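Local structure of periplasmic beta-glucosidase (Pseudomonas aeruginosa, 6R5T) at residues Glu271-Arg276 / Ala302-Gln307; Gly217-Ser222 / Trp246-Leu251; Glu18-Leu23 / Leu291-Leu296. The protein probably hydrolyses terminal, non-reducing beta-D-glucosyl residues of glucosides in the periplasm, releasing beta-D-glucose, as a member of glycoside hydrolase family 3. The protein carries 1 engineered substitution. All coordinates share one frame; numbering follows the deposited sequence.

Interaction 1 of 3, residues Glu271-Arg276 / Ala302-Gln307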
ATOM      1  N   GLU A 271       8.523   7.546 -30.712  1.00 18.38           N
ATOM      2  CA  GLU A 271       7.604   8.700 -30.560  1.00 19.31           C
ATOM      3  C   GLU A 271       6.403   8.582 -31.513  1.00 16.71           C
ATOM      4  O   GLU A 271       5.342   9.093 -31.233  1.00 17.21           O
ATOM      5  CB  GLU A 271       8.367   9.981 -30.859  1.00 19.10           C
ATOM      6  CG  GLU A 271       9.364  10.341 -29.807  1.00 21.54           C
ATOM      7  CD  GLU A 271      10.005  11.683 -30.102  1.00 26.43           C
ATOM      8  OE1 GLU A 271       9.637  12.360 -31.139  1.00 29.56           O
ATOM      9  OE2 GLU A 271      10.806  12.068 -29.297  1.00 28.44           O
ATOM     10  N   ARG A 272       6.589   8.021 -32.705  1.00 17.33           N
ATOM     11  CA  ARG A 272       5.510   7.852 -33.694  1.00 18.46           C
ATOM     12  C   ARG A 272       4.400   6.980 -33.104  1.00 17.40           C
ATOM     13  O   ARG A 272       3.234   7.322 -33.183  1.00 17.27           O
ATOM     14  CB  ARG A 272       6.129   7.206 -34.931  1.00 22.10           C
ATOM     15  CG  ARG A 272       5.178   6.971 -36.075  1.00 27.67           C
ATOM     16  CD  ARG A 272       5.978   6.456 -37.275  1.00 27.23           C
ATOM     17  NE  ARG A 272       5.040   6.329 -38.365  1.00 29.84           N
ATOM     18  CZ  ARG A 272       5.274   6.673 -39.642  1.00 32.35           C
ATOM     19  NH1 ARG A 272       6.457   7.149 -40.032  1.00 30.04           N
ATOM     20  NH2 ARG A 272       4.297   6.508 -40.520  1.00 33.29           N
ATOM     21  N   ASP A 273       4.794   5.838 -32.551  1.00 17.92           N
ATOM     22  CA  ASP A 273       3.807   4.890 -31.957  1.00 19.32           C
ATOM     23  C   ASP A 273       3.203   5.534 -30.708  1.00 18.12           C
ATOM     24  O   ASP A 273       2.014   5.377 -30.501  1.00 16.38           O
ATOM     25  CB  ASP A 273       4.468   3.547 -31.669  1.00 22.55           C
ATOM     26  CG  ASP A 273       4.837   2.789 -32.935  1.00 26.77           C
ATOM     27  OD1 ASP A 273       4.289   3.137 -34.026  1.00 29.48           O
ATOM     28  OD2 ASP A 273       5.695   1.879 -32.845  1.00 25.96           O
ATOM     29  N   ALA A 274       3.967   6.293 -29.927  1.00 15.53           N
ATOM     30  CA  ALA A 274       3.378   6.968 -28.749  1.00 15.26           C
ATOM     31  C   ALA A 274       2.283   7.949 -29.172  1.00 15.94           C
ATOM     32  O   ALA A 274       1.164   8.006 -28.575  1.00 14.76           O
ATOM     33  CB  ALA A 274       4.459   7.631 -27.956  1.00 15.19           C
ATOM     34  N   THR A 275       2.551   8.720 -30.244  1.00 15.23           N
ATOM     35  CA  THR A 275       1.591   9.720 -30.725  1.00 14.64           C
ATOM     36  C   THR A 275       0.289   9.025 -31.166  1.00 14.31           C
ATOM     37  O   THR A 275      -0.826   9.491 -30.845  1.00 15.41           O
ATOM     38  CB  THR A 275       2.229  10.486 -31.896  1.00 14.13           C
ATOM     39  OG1 THR A 275       3.409  11.142 -31.432  1.00 16.19           O
ATOM     40  CG2 THR A 275       1.256  11.483 -32.459  1.00 14.13           C
ATOM     41  N   ARG A 276       0.431   7.900 -31.896  1.00 14.74           N
ATOM     42  CA  ARG A 276      -0.742   7.138 -32.382  1.00 16.87           C
ATOM     43  C   ARG A 276      -1.600   6.687 -31.177  1.00 15.79           C
ATOM     44  O   ARG A 276      -2.817   6.898 -31.170  1.00 15.57           O
ATOM     45  CB  ARG A 276      -0.298   5.940 -33.218  1.00 18.87           C
ATOM     46  CG  ARG A 276      -1.509   5.171 -33.706  1.00 22.71           C
ATOM     47  CD  ARG A 276      -1.274   3.849 -34.409  1.00 30.93           C
ATOM     48  NE  ARG A 276      -0.072   3.184 -33.938  1.00 41.00           N
ATOM     49  CZ  ARG A 276      -0.014   2.313 -32.937  1.00 45.06           C
ATOM     50  NH1 ARG A 276      -1.101   1.973 -32.258  1.00 48.50           N
ATOM     51  NH2 ARG A 276       1.158   1.798 -32.614  1.00 50.84           N
ATOM     52  N   ALA A 302       0.280   7.304 -43.608  1.00 22.45           N
ATOM     53  CA  ALA A 302       0.516   5.840 -43.556  1.00 26.13           C
ATOM     54  C   ALA A 302      -0.773   5.063 -43.245  1.00 23.67           C
ATOM     55  O   ALA A 302      -0.715   3.834 -43.200  1.00 25.69           O
ATOM     56  CB  ALA A 302       1.608   5.541 -42.563  1.00 26.38           C
ATOM     57  N   GLY A 303      -1.903   5.730 -42.982  1.00 23.01           N
ATOM     58  CA  GLY A 303      -3.161   5.059 -42.609  1.00 25.40           C
ATOM     59  C   GLY A 303      -3.099   4.507 -41.190  1.00 25.68           C
ATOM     60  O   GLY A 303      -3.920   3.630 -40.879  1.00 27.16           O
ATOM     61  N   GLU A 304      -2.207   5.007 -40.338  1.00 21.93           N
ATOM     62  CA  GLU A 304      -2.057   4.472 -38.940  1.00 22.02           C
ATOM     63  C   GLU A 304      -3.055   5.177 -37.997  1.00 23.63           C
ATOM     64  O   GLU A 304      -3.357   4.638 -36.911  1.00 25.63           O
ATOM     65  CB  GLU A 304      -0.637   4.636 -38.426  1.00 26.14           C
ATOM     66  CG  GLU A 304       0.380   3.861 -39.233  1.00 30.14           C
ATOM     67  CD  GLU A 304       1.795   4.098 -38.739  1.00 33.94           C
ATOM     68  OE1 GLU A 304       2.448   5.068 -39.177  1.00 37.03           O
ATOM     69  OE2 GLU A 304       2.213   3.344 -37.851  1.00 46.47           O
ATOM     70  N   ILE A 305      -3.552   6.342 -38.373  1.00 20.93           N
ATOM     71  CA  ILE A 305      -4.683   7.042 -37.694  1.00 22.56           C
ATOM     72  C   ILE A 305      -5.671   7.454 -38.774  1.00 20.47           C
ATOM     73  O   ILE A 305      -5.314   7.363 -39.985  1.00 22.93           O
ATOM     74  CB  ILE A 305      -4.214   8.252 -36.848  1.00 21.45           C
ATOM     75  CG1 ILE A 305      -3.582   9.325 -37.725  1.00 20.67           C
ATOM     76  CG2 ILE A 305      -3.235   7.845 -35.743  1.00 20.49           C
ATOM     77  CD1 ILE A 305      -3.249  10.628 -37.059  1.00 23.13           C
ATOM     78  N   ASP A 306      -6.855   7.875 -38.353  1.00 20.91           N
ATOM     79  CA  ASP A 306      -7.966   8.327 -39.218  1.00 23.34           C
ATOM     80  C   ASP A 306      -8.032   9.856 -39.202  1.00 21.63           C
ATOM     81  O   ASP A 306      -7.707  10.515 -38.155  1.00 19.99           O
ATOM     82  CB  ASP A 306      -9.299   7.744 -38.751  1.00 27.71           C
ATOM     83  CG  ASP A 306      -9.264   6.227 -38.720  1.00 37.11           C
ATOM     84  OD1 ASP A 306      -8.761   5.651 -39.684  1.00 42.07           O
ATOM     85  OD2 ASP A 306      -9.661   5.643 -37.703  1.00 46.75           O
ATOM     86  N   GLN A 307      -8.516  10.439 -40.293  1.00 19.36           N
ATOM     87  CA  GLN A 307      -8.803  11.889 -40.323  1.00 19.60           C
ATOM     88  C   GLN A 307      -9.730  12.267 -39.154  1.00 19.51           C
ATOM     89  O   GLN A 307      -9.537  13.350 -38.545  1.00 19.91           O
ATOM     90  CB  GLN A 307      -9.399  12.283 -41.674  1.00 20.89           C
ATOM     91  CG  GLN A 307      -9.760  13.751 -41.790  1.00 20.03           C
ATOM     92  CD  GLN A 307      -8.517  14.611 -41.822  1.00 21.37           C
ATOM     93  OE1 GLN A 307      -7.589  14.319 -42.586  1.00 21.23           O
ATOM     94  NE2 GLN A 307      -8.460  15.647 -40.986  1.00 19.21           N
TER
HETATM   95  O   HOH W   1       2.109   3.761 -35.169  1.00 39.40           O
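Two arginines one helical turn apart, Arg272 and Arg276, reach from helix 271-281 to the turn that follows helix 291-301, and Glu304 answers both of them differently. Arg272 leaves its helix with CG anti to the backbone N (chi1 -179°) and stays extended as far as NE, so its guanidinium arrives beside the glutamate tip. It grips side-on, with both bonds going to one oxygen: Arg272 NH2 donates to Glu304 OE1 at 2.7 Å, nearly along the C-O axis, while Arg272 NE reaches the syn lone pair of the same Glu304 OE1 at 3.0 Å. Both hydrogen bonds of this salt bridge are bent, with N-H...O angles of 151° and 139°, and OE1 lies close to the guanidinium plane. Ala302 CB touches the same edge, 3.5 Å from Arg272 NH2.

The other carboxylate oxygen, OE2, is served by water. Water 1 donates to Glu304 OE2 and to Asp273 OD1 and accepts from Arg276 NE at 2.6 Å, which separates the two acidic groups and probably eases their repulsion. Arg276 starts out just as Arg272 does, and this straight start lays its methylenes along the turn: Arg276 CD sits 3.3 Å from Glu304 O, and Arg276 CG packs on Ile305 CG2 at 3.8 Å. A bend at chi3 then turns its guanidinium back toward Asp273, to which NH2 makes a long salt bridge. The Glu304 chain is extended beyond CG, and Leu299 touches both it and Arg272. Gly303, at positive phi, closes helix 291-301 in a Schellman motif, and this surface ion-pair network ties that helix end to its neighbour on the outside of the TIM-barrel-like domain.

Interaction 2 of 3, residues Gly217-Ser222 / Trp246-Leu251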
ATOM      1  N   GLY A 217     -14.976  22.504 -18.643  1.00 15.72           N
ATOM      2  CA  GLY A 217     -14.659  22.580 -20.085  1.00 15.93           C
ATOM      3  C   GLY A 217     -13.516  21.675 -20.482  1.00 15.48           C
ATOM      4  O   GLY A 217     -13.412  21.330 -21.691  1.00 16.13           O
ATOM      5  N   ALA A 218     -12.683  21.250 -19.536  1.00 14.23           N
ATOM      6  CA  ALA A 218     -11.496  20.465 -19.907  1.00 12.44           C
ATOM      7  C   ALA A 218     -11.167  19.428 -18.833  1.00 12.25           C
ATOM      8  O   ALA A 218     -11.593  19.556 -17.693  1.00 14.19           O
ATOM      9  CB  ALA A 218     -10.328  21.354 -20.173  1.00 13.94           C
ATOM     10  N   VAL A 219     -10.473  18.394 -19.284  1.00 13.23           N
ATOM     11  CA  VAL A 219      -9.950  17.346 -18.381  1.00 14.28           C
ATOM     12  C   VAL A 219      -8.450  17.169 -18.655  1.00 15.56           C
ATOM     13  O   VAL A 219      -8.063  16.973 -19.813  1.00 15.35           O
ATOM     14  CB  VAL A 219     -10.712  16.031 -18.601  1.00 14.65           C
ATOM     15  CG1 VAL A 219     -10.002  14.879 -17.854  1.00 15.22           C
ATOM     16  CG2 VAL A 219     -12.149  16.158 -18.231  1.00 15.55           C
ATOM     17  N   MET A 220      -7.611  17.237 -17.614  1.00 14.53           N
ATOM     18  CA  MET A 220      -6.165  16.988 -17.731  1.00 14.92           C
ATOM     19  C   MET A 220      -5.902  15.526 -17.349  1.00 15.01           C
ATOM     20  O   MET A 220      -6.301  15.107 -16.259  1.00 13.33           O
ATOM     21  CB  MET A 220      -5.327  17.930 -16.871  1.00 16.78           C
ATOM     22  CG  MET A 220      -3.896  17.618 -17.070  1.00 20.88           C
ATOM     23  SD  MET A 220      -2.828  18.714 -16.138  1.00 27.30           S
ATOM     24  CE  MET A 220      -2.610  19.952 -17.422  1.00 28.48           C
ATOM     25  N   VAL A 221      -5.308  14.795 -18.268  1.00 13.87           N
ATOM     26  CA  VAL A 221      -5.034  13.348 -18.133  1.00 14.58           C
ATOM     27  C   VAL A 221      -3.826  13.145 -17.216  1.00 15.22           C
ATOM     28  O   VAL A 221      -2.895  13.935 -17.234  1.00 15.19           O
ATOM     29  CB  VAL A 221      -4.902  12.718 -19.522  1.00 15.67           C
ATOM     30  CG1 VAL A 221      -4.660  11.233 -19.392  1.00 14.97           C
ATOM     31  CG2 VAL A 221      -6.169  13.023 -20.330  1.00 15.76           C
ATOM     32  N   SER A 222      -3.857  12.088 -16.426  1.00 13.24           N
ATOM     33  CA  SER A 222      -2.800  11.801 -15.436  1.00 12.74           C
ATOM     34  C   SER A 222      -1.572  11.128 -16.038  1.00 13.58           C
ATOM     35  O   SER A 222      -1.570  10.669 -17.201  1.00 14.62           O
ATOM     36  CB  SER A 222      -3.410  11.008 -14.322  1.00 13.23           C
ATOM     37  OG  SER A 222      -3.695   9.697 -14.741  1.00 13.95           O
ATOM     38  N   TRP A 246     -20.011   8.941 -19.721  1.00 17.21           N
ATOM     39  CA  TRP A 246     -20.256  10.154 -18.939  1.00 17.85           C
ATOM     40  C   TRP A 246     -20.726  11.303 -19.803  1.00 17.46           C
ATOM     41  O   TRP A 246     -21.168  12.316 -19.223  1.00 21.10           O
ATOM     42  CB  TRP A 246     -18.985  10.563 -18.189  1.00 18.66           C
ATOM     43  CG  TRP A 246     -18.616   9.654 -17.062  1.00 18.11           C
ATOM     44  CD1 TRP A 246     -19.278   8.568 -16.573  1.00 20.10           C
ATOM     45  CD2 TRP A 246     -17.467   9.831 -16.217  1.00 17.36           C
ATOM     46  NE1 TRP A 246     -18.616   8.047 -15.486  1.00 18.32           N
ATOM     47  CE2 TRP A 246     -17.483   8.800 -15.256  1.00 17.60           C
ATOM     48  CE3 TRP A 246     -16.418  10.759 -16.200  1.00 15.85           C
ATOM     49  CZ2 TRP A 246     -16.482   8.674 -14.284  1.00 16.45           C
ATOM     50  CZ3 TRP A 246     -15.432  10.639 -15.239  1.00 15.60           C
ATOM     51  CH2 TRP A 246     -15.486   9.631 -14.271  1.00 15.31           C
ATOM     52  N   GLY A 247     -20.551  11.215 -21.114  1.00 16.92           N
ATOM     53  CA  GLY A 247     -21.095  12.258 -21.998  1.00 19.56           C
ATOM     54  C   GLY A 247     -20.254  13.517 -22.004  1.00 18.35           C
ATOM     55  O   GLY A 247     -20.778  14.573 -22.363  1.00 20.49           O
ATOM     56  N   PHE A 248     -18.962  13.450 -21.645  1.00 17.37           N
ATOM     57  CA  PHE A 248     -18.125  14.667 -21.631  1.00 16.45           C
ATOM     58  C   PHE A 248     -17.971  15.191 -23.058  1.00 17.81           C
ATOM     59  O   PHE A 248     -17.648  14.360 -23.934  1.00 18.59           O
ATOM     60  CB  PHE A 248     -16.752  14.348 -21.070  1.00 15.65           C
ATOM     61  CG  PHE A 248     -15.778  15.493 -21.068  1.00 15.09           C
ATOM     62  CD1 PHE A 248     -16.051  16.667 -20.378  1.00 14.07           C
ATOM     63  CD2 PHE A 248     -14.570  15.369 -21.737  1.00 14.99           C
ATOM     64  CE1 PHE A 248     -15.123  17.689 -20.383  1.00 14.92           C
ATOM     65  CE2 PHE A 248     -13.642  16.406 -21.718  1.00 16.12           C
ATOM     66  CZ  PHE A 248     -13.904  17.531 -20.999  1.00 14.72           C
ATOM     67  N   LYS A 249     -18.235  16.489 -23.260  1.00 18.35           N
ATOM     68  CA  LYS A 249     -18.201  17.112 -24.614  1.00 21.10           C
ATOM     69  C   LYS A 249     -17.027  18.073 -24.779  1.00 19.68           C
ATOM     70  O   LYS A 249     -16.978  18.785 -25.792  1.00 23.21           O
ATOM     71  CB  LYS A 249     -19.487  17.896 -24.858  1.00 23.69           C
ATOM     72  CG  LYS A 249     -20.747  17.084 -24.670  1.00 29.12           C
ATOM     73  CD  LYS A 249     -20.842  15.970 -25.655  1.00 38.49           C
ATOM     74  CE  LYS A 249     -22.009  16.150 -26.612  1.00 46.92           C
ATOM     75  NZ  LYS A 249     -21.852  15.312 -27.828  1.00 50.46           N
ATOM     76  N   GLY A 250     -16.111  18.157 -23.812  1.00 16.12           N
ATOM     77  CA  GLY A 250     -15.070  19.171 -23.765  1.00 15.99           C
ATOM     78  C   GLY A 250     -13.736  18.647 -24.260  1.00 15.42           C
ATOM     79  O   GLY A 250     -13.671  17.717 -25.116  1.00 18.27           O
ATOM     80  N   LEU A 251     -12.684  19.277 -23.776  1.00 14.44           N
ATOM     81  CA  LEU A 251     -11.315  19.144 -24.267  1.00 14.89           C
ATOM     82  C   LEU A 251     -10.503  18.231 -23.328  1.00 15.55           C
ATOM     83  O   LEU A 251     -10.475  18.497 -22.085  1.00 15.69           O
ATOM     84  CB  LEU A 251     -10.708  20.540 -24.300  1.00 14.92           C
ATOM     85  CG  LEU A 251      -9.267  20.626 -24.759  1.00 15.58           C
ATOM     86  CD1 LEU A 251      -9.146  20.153 -26.193  1.00 16.67           C
ATOM     87  CD2 LEU A 251      -8.743  22.049 -24.602  1.00 16.73           C
TER
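Helix 235-245 has just ended when the chain reaches Trp246, whose indole makes a cation-pi contact with Lys209 away from strand 218-221. Gly247 turns the backbone with positive phi, and Phe248 is the first residue to meet the strand. Its CG is anti to the backbone N (chi1 177°), which sends the ring across to Val219. There Val219 CG2, itself anti to the carbonyl carbon, presses on one face as a CH-pi contact, 3.9 Å from the Phe248 ring centroid and displaced toward the CZ rim. The opposite face lies against its own chain, with Gly250 N 3.4 Å above the ring plane and over its centre. After Lys249, Gly250 passes close to the strand, its CA making a CA-H...O contact of 3.4 Å with Gly217 O.

Leu251 then opens the next strand and bridges to Ala218 in parallel fashion. Leu251 N donates to Gly217 O at 3.0 Å, an almost straight bond (169°) in the carbonyl plane, and Leu251 O accepts from Val219 N at 2.8 Å, nearly along its C=O axis. The CB atoms of Ala218 and Leu251 point to the same face of the sheet, where Leu251 meets Asp316 and Val317 of helix 307-323. This is a beta-alpha-beta crossover of the barrel, and Met220 on its first strand touches the bound glucose. Strand 218-221 thus lies between strands 172-178 and 251-253 of the parallel sheet, with Phe248 also touching Leu242 of helix 235-245.

Interaction 3 of 3, residues Glu18-Leu23 / Leu291-Leu296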
ATOM      1  N   GLU A  18      -3.094  23.213 -40.127  1.00 16.33           N
ATOM      2  CA  GLU A  18      -3.795  24.178 -39.258  1.00 15.83           C
ATOM      3  C   GLU A  18      -4.548  23.429 -38.145  1.00 15.35           C
ATOM      4  O   GLU A  18      -4.537  23.902 -36.988  1.00 15.79           O
ATOM      5  CB  GLU A  18      -4.732  25.059 -40.095  1.00 16.86           C
ATOM      6  CG  GLU A  18      -3.949  26.103 -40.888  1.00 18.00           C
ATOM      7  CD  GLU A  18      -4.700  26.768 -42.044  1.00 19.76           C
ATOM      8  OE1 GLU A  18      -4.302  27.903 -42.347  1.00 25.10           O
ATOM      9  OE2 GLU A  18      -5.696  26.198 -42.576  1.00 20.79           O
ATOM     10  N   LYS A  19      -5.222  22.347 -38.474  1.00 14.82           N
ATOM     11  CA  LYS A  19      -5.934  21.537 -37.448  1.00 14.59           C
ATOM     12  C   LYS A  19      -4.927  20.996 -36.428  1.00 16.33           C
ATOM     13  O   LYS A  19      -5.186  21.079 -35.172  1.00 15.77           O
ATOM     14  CB  LYS A  19      -6.660  20.387 -38.115  1.00 14.69           C
ATOM     15  CG  LYS A  19      -7.879  20.812 -38.905  1.00 15.78           C
ATOM     16  CD  LYS A  19      -8.574  19.647 -39.581  1.00 17.63           C
ATOM     17  CE  LYS A  19      -9.767  20.102 -40.377  1.00 18.93           C
ATOM     18  NZ  LYS A  19     -10.387  18.976 -41.100  1.00 21.36           N
ATOM     19  N   ILE A  20      -3.826  20.436 -36.908  1.00 14.86           N
ATOM     20  CA  ILE A  20      -2.815  19.869 -35.978  1.00 15.81           C
ATOM     21  C   ILE A  20      -2.186  20.986 -35.152  1.00 16.42           C
ATOM     22  O   ILE A  20      -1.915  20.745 -33.935  1.00 16.90           O
ATOM     23  CB  ILE A  20      -1.787  19.062 -36.765  1.00 17.39           C
ATOM     24  CG1 ILE A  20      -2.473  17.835 -37.370  1.00 17.03           C
ATOM     25  CG2 ILE A  20      -0.593  18.724 -35.862  1.00 18.62           C
ATOM     26  CD1 ILE A  20      -1.651  17.126 -38.427  1.00 18.33           C
ATOM     27  N   GLY A  21      -2.001  22.189 -35.709  1.00 15.99           N
ATOM     28  CA  GLY A  21      -1.466  23.315 -34.919  1.00 17.33           C
ATOM     29  C   GLY A  21      -2.322  23.619 -33.695  1.00 15.36           C
ATOM     30  O   GLY A  21      -1.806  24.021 -32.660  1.00 16.30           O
ATOM     31  N   GLN A  22      -3.624  23.474 -33.814  1.00 14.43           N
ATOM     32  CA  GLN A  22      -4.576  23.744 -32.711  1.00 15.28           C
ATOM     33  C   GLN A  22      -4.311  22.820 -31.520  1.00 15.18           C
ATOM     34  O   GLN A  22      -4.665  23.229 -30.388  1.00 16.33           O
ATOM     35  CB  GLN A  22      -6.011  23.599 -33.160  1.00 14.74           C
ATOM     36  CG  GLN A  22      -6.402  24.780 -34.082  1.00 14.75           C
ATOM     37  CD  GLN A  22      -6.278  26.088 -33.353  1.00 15.29           C
ATOM     38  OE1 GLN A  22      -6.972  26.298 -32.351  1.00 15.72           O
ATOM     39  NE2 GLN A  22      -5.372  26.952 -33.805  1.00 14.84           N
ATOM     40  N   LEU A  23      -3.691  21.678 -31.759  1.00 15.11           N
ATOM     41  CA  LEU A  23      -3.538  20.647 -30.699  1.00 15.60           C
ATOM     42  C   LEU A  23      -2.276  20.924 -29.888  1.00 16.39           C
ATOM     43  O   LEU A  23      -2.035  20.198 -28.897  1.00 15.27           O
ATOM     44  CB  LEU A  23      -3.498  19.260 -31.329  1.00 15.83           C
ATOM     45  CG  LEU A  23      -4.613  18.958 -32.339  1.00 14.06           C
ATOM     46  CD1 LEU A  23      -4.487  17.539 -32.804  1.00 14.95           C
ATOM     47  CD2 LEU A  23      -6.000  19.260 -31.764  1.00 16.11           C
ATOM     48  N   LEU A 291       5.065  16.078 -29.904  1.00 17.22           N
ATOM     49  CA  LEU A 291       4.980  14.828 -30.679  1.00 16.14           C
ATOM     50  C   LEU A 291       3.832  14.922 -31.682  1.00 16.57           C
ATOM     51  O   LEU A 291       3.989  14.394 -32.783  1.00 15.37           O
ATOM     52  CB  LEU A 291       4.801  13.625 -29.751  1.00 17.46           C
ATOM     53  CG  LEU A 291       6.097  12.890 -29.440  1.00 19.19           C
ATOM     54  CD1 LEU A 291       7.093  13.801 -28.782  1.00 21.85           C
ATOM     55  CD2 LEU A 291       5.851  11.675 -28.558  1.00 19.81           C
ATOM     56  N   TYR A 292       2.718  15.561 -31.338  1.00 16.74           N
ATOM     57  CA  TYR A 292       1.566  15.601 -32.262  1.00 15.59           C
ATOM     58  C   TYR A 292       1.972  16.343 -33.555  1.00 17.62           C
ATOM     59  O   TYR A 292       1.686  15.849 -34.653  1.00 15.75           O
ATOM     60  CB  TYR A 292       0.337  16.257 -31.649  1.00 16.42           C
ATOM     61  CG  TYR A 292      -0.526  15.366 -30.785  1.00 15.73           C
ATOM     62  CD1 TYR A 292      -0.014  14.226 -30.180  1.00 16.50           C
ATOM     63  CD2 TYR A 292      -1.831  15.709 -30.520  1.00 15.18           C
ATOM     64  CE1 TYR A 292      -0.829  13.412 -29.407  1.00 18.47           C
ATOM     65  CE2 TYR A 292      -2.657  14.911 -29.741  1.00 15.58           C
ATOM     66  CZ  TYR A 292      -2.156  13.746 -29.210  1.00 15.36           C
ATOM     67  OH  TYR A 292      -2.935  12.947 -28.432  1.00 17.26           O
ATOM     68  N   SER A 293       2.579  17.512 -33.421  1.00 17.63           N
ATOM     69  CA  SER A 293       2.996  18.290 -34.606  1.00 19.57           C
ATOM     70  C   SER A 293       4.050  17.527 -35.400  1.00 20.39           C
ATOM     71  O   SER A 293       4.082  17.658 -36.628  1.00 21.24           O
ATOM     72  CB  SER A 293       3.502  19.619 -34.186  1.00 20.98           C
ATOM     73  OG  SER A 293       2.431  20.422 -33.691  1.00 23.89           O
ATOM     74  N   THR A 294       4.907  16.755 -34.743  1.00 19.58           N
ATOM     75  CA  THR A 294       6.017  16.034 -35.419  1.00 19.53           C
ATOM     76  C   THR A 294       5.469  14.824 -36.175  1.00 20.16           C
ATOM     77  O   THR A 294       5.965  14.507 -37.258  1.00 20.55           O
ATOM     78  CB  THR A 294       7.088  15.620 -34.401  1.00 21.41           C
ATOM     79  OG1 THR A 294       7.539  16.784 -33.701  1.00 19.37           O
ATOM     80  CG2 THR A 294       8.234  14.852 -35.034  1.00 20.84           C
ATOM     81  N   TRP A 295       4.481  14.105 -35.627  1.00 17.49           N
ATOM     82  CA  TRP A 295       4.155  12.755 -36.120  1.00 17.32           C
ATOM     83  C   TRP A 295       2.751  12.620 -36.688  1.00 16.12           C
ATOM     84  O   TRP A 295       2.537  11.657 -37.415  1.00 17.07           O
ATOM     85  CB  TRP A 295       4.367  11.694 -35.017  1.00 16.31           C
ATOM     86  CG  TRP A 295       5.801  11.613 -34.672  1.00 16.93           C
ATOM     87  CD1 TRP A 295       6.388  12.096 -33.555  1.00 18.38           C
ATOM     88  CD2 TRP A 295       6.862  11.052 -35.471  1.00 19.34           C
ATOM     89  NE1 TRP A 295       7.720  11.815 -33.564  1.00 18.89           N
ATOM     90  CE2 TRP A 295       8.049  11.198 -34.727  1.00 19.66           C
ATOM     91  CE3 TRP A 295       6.925  10.412 -36.711  1.00 20.57           C
ATOM     92  CZ2 TRP A 295       9.297  10.764 -35.193  1.00 21.24           C
ATOM     93  CZ3 TRP A 295       8.167   9.971 -37.162  1.00 21.22           C
ATOM     94  CH2 TRP A 295       9.323  10.154 -36.414  1.00 22.70           C
ATOM     95  N   LEU A 296       1.779  13.460 -36.377  1.00 15.80           N
ATOM     96  CA  LEU A 296       0.405  13.185 -36.867  1.00 15.33           C
ATOM     97  C   LEU A 296       0.342  13.175 -38.399  1.00 16.48           C
ATOM     98  O   LEU A 296      -0.393  12.351 -38.920  1.00 17.89           O
ATOM     99  CB  LEU A 296      -0.616  14.173 -36.283  1.00 16.23           C
ATOM    100  CG  LEU A 296      -0.964  13.935 -34.793  1.00 16.67           C
ATOM    101  CD1 LEU A 296      -1.842  15.036 -34.274  1.00 17.12           C
ATOM    102  CD2 LEU A 296      -1.606  12.585 -34.546  1.00 18.63           C
TER
HETATM  103  O   HOH W   2       0.192  19.604 -32.450  1.00 21.80           O
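Helices 16-22 and 291-301 pack side by side in the outer layer of the TIM-barrel-like N-terminal domain, an almost antiparallel pair whose segments run 153° apart with axes 9.4 Å from each other. No direct hydrogen bond joins 18-23 to 291-296; apolar side chains carry the contact, and Ile20 and Leu23, one turn apart, provide the first segment's share.

Ile20 uses two branches. CG1 is anti to the carbonyl carbon (chi1 -66°), and its terminal CD1 lies 3.8 Å from Leu296 CB, the two side chains crossing obliquely. CG2, anti to the backbone N, instead settles against the backbone of the partner helix, 3.8 Å from Ser293 CA and close to Tyr292 O. Leu23 turns one methyl to two residues a turn apart: its CD1 lies 3.9 Å from Leu296 CD1 and 4.0 Å from Tyr292 CD2. It crosses both of those side chains at about a right angle and meets the tyrosine ring obliquely. Leu23 CB also reaches CD2 of that ring, so Tyr292 touches Leu23 through this one atom, while its hydroxyl extends beyond the pair to a hydrogen bond with Val283 O.

Surrounding helices close the hydrophobic cluster. Ala313 of helix 307-323 packs on Leu23 and Ile310 on Leu296, while Ala278 and Ile279 of helix 271-281 lie against Tyr292. Polar ends of the first helix turn elsewhere, Lys19 to Asp311 and Glu18 to Arg69 as salt bridges.

At the less buried border, the two helices are linked through one solvent molecule. Water 2 donates to Ile20 O at 2.8 Å and is hydrogen-bonded to Ser293 OG at 2.7 Å.

How the interactions relate
From the N terminus, 18-23 comes first and waits more than 260 residues for 291-296, so interaction 3 closes a loop spanning most of the barrel domain and brings its beginning to its end. Interaction 2 lies wholly within that span: 217-222 and 246-251 close a beta-alpha-beta unit, with helix 235-245 between neighbouring parallel strands. Next comes 271-276, which opens interaction 1 before 291-296 completes interaction 3; 302-307 then closes interaction 1, so the two cross. They also touch: Glu271 probably hydrogen-bonds Trp295, and Thr275 and Ile305 pack on Leu296. Interactions 1 and 3 thus tie the outer helices together, whereas interaction 2, touching neither, joins strands of the sheet.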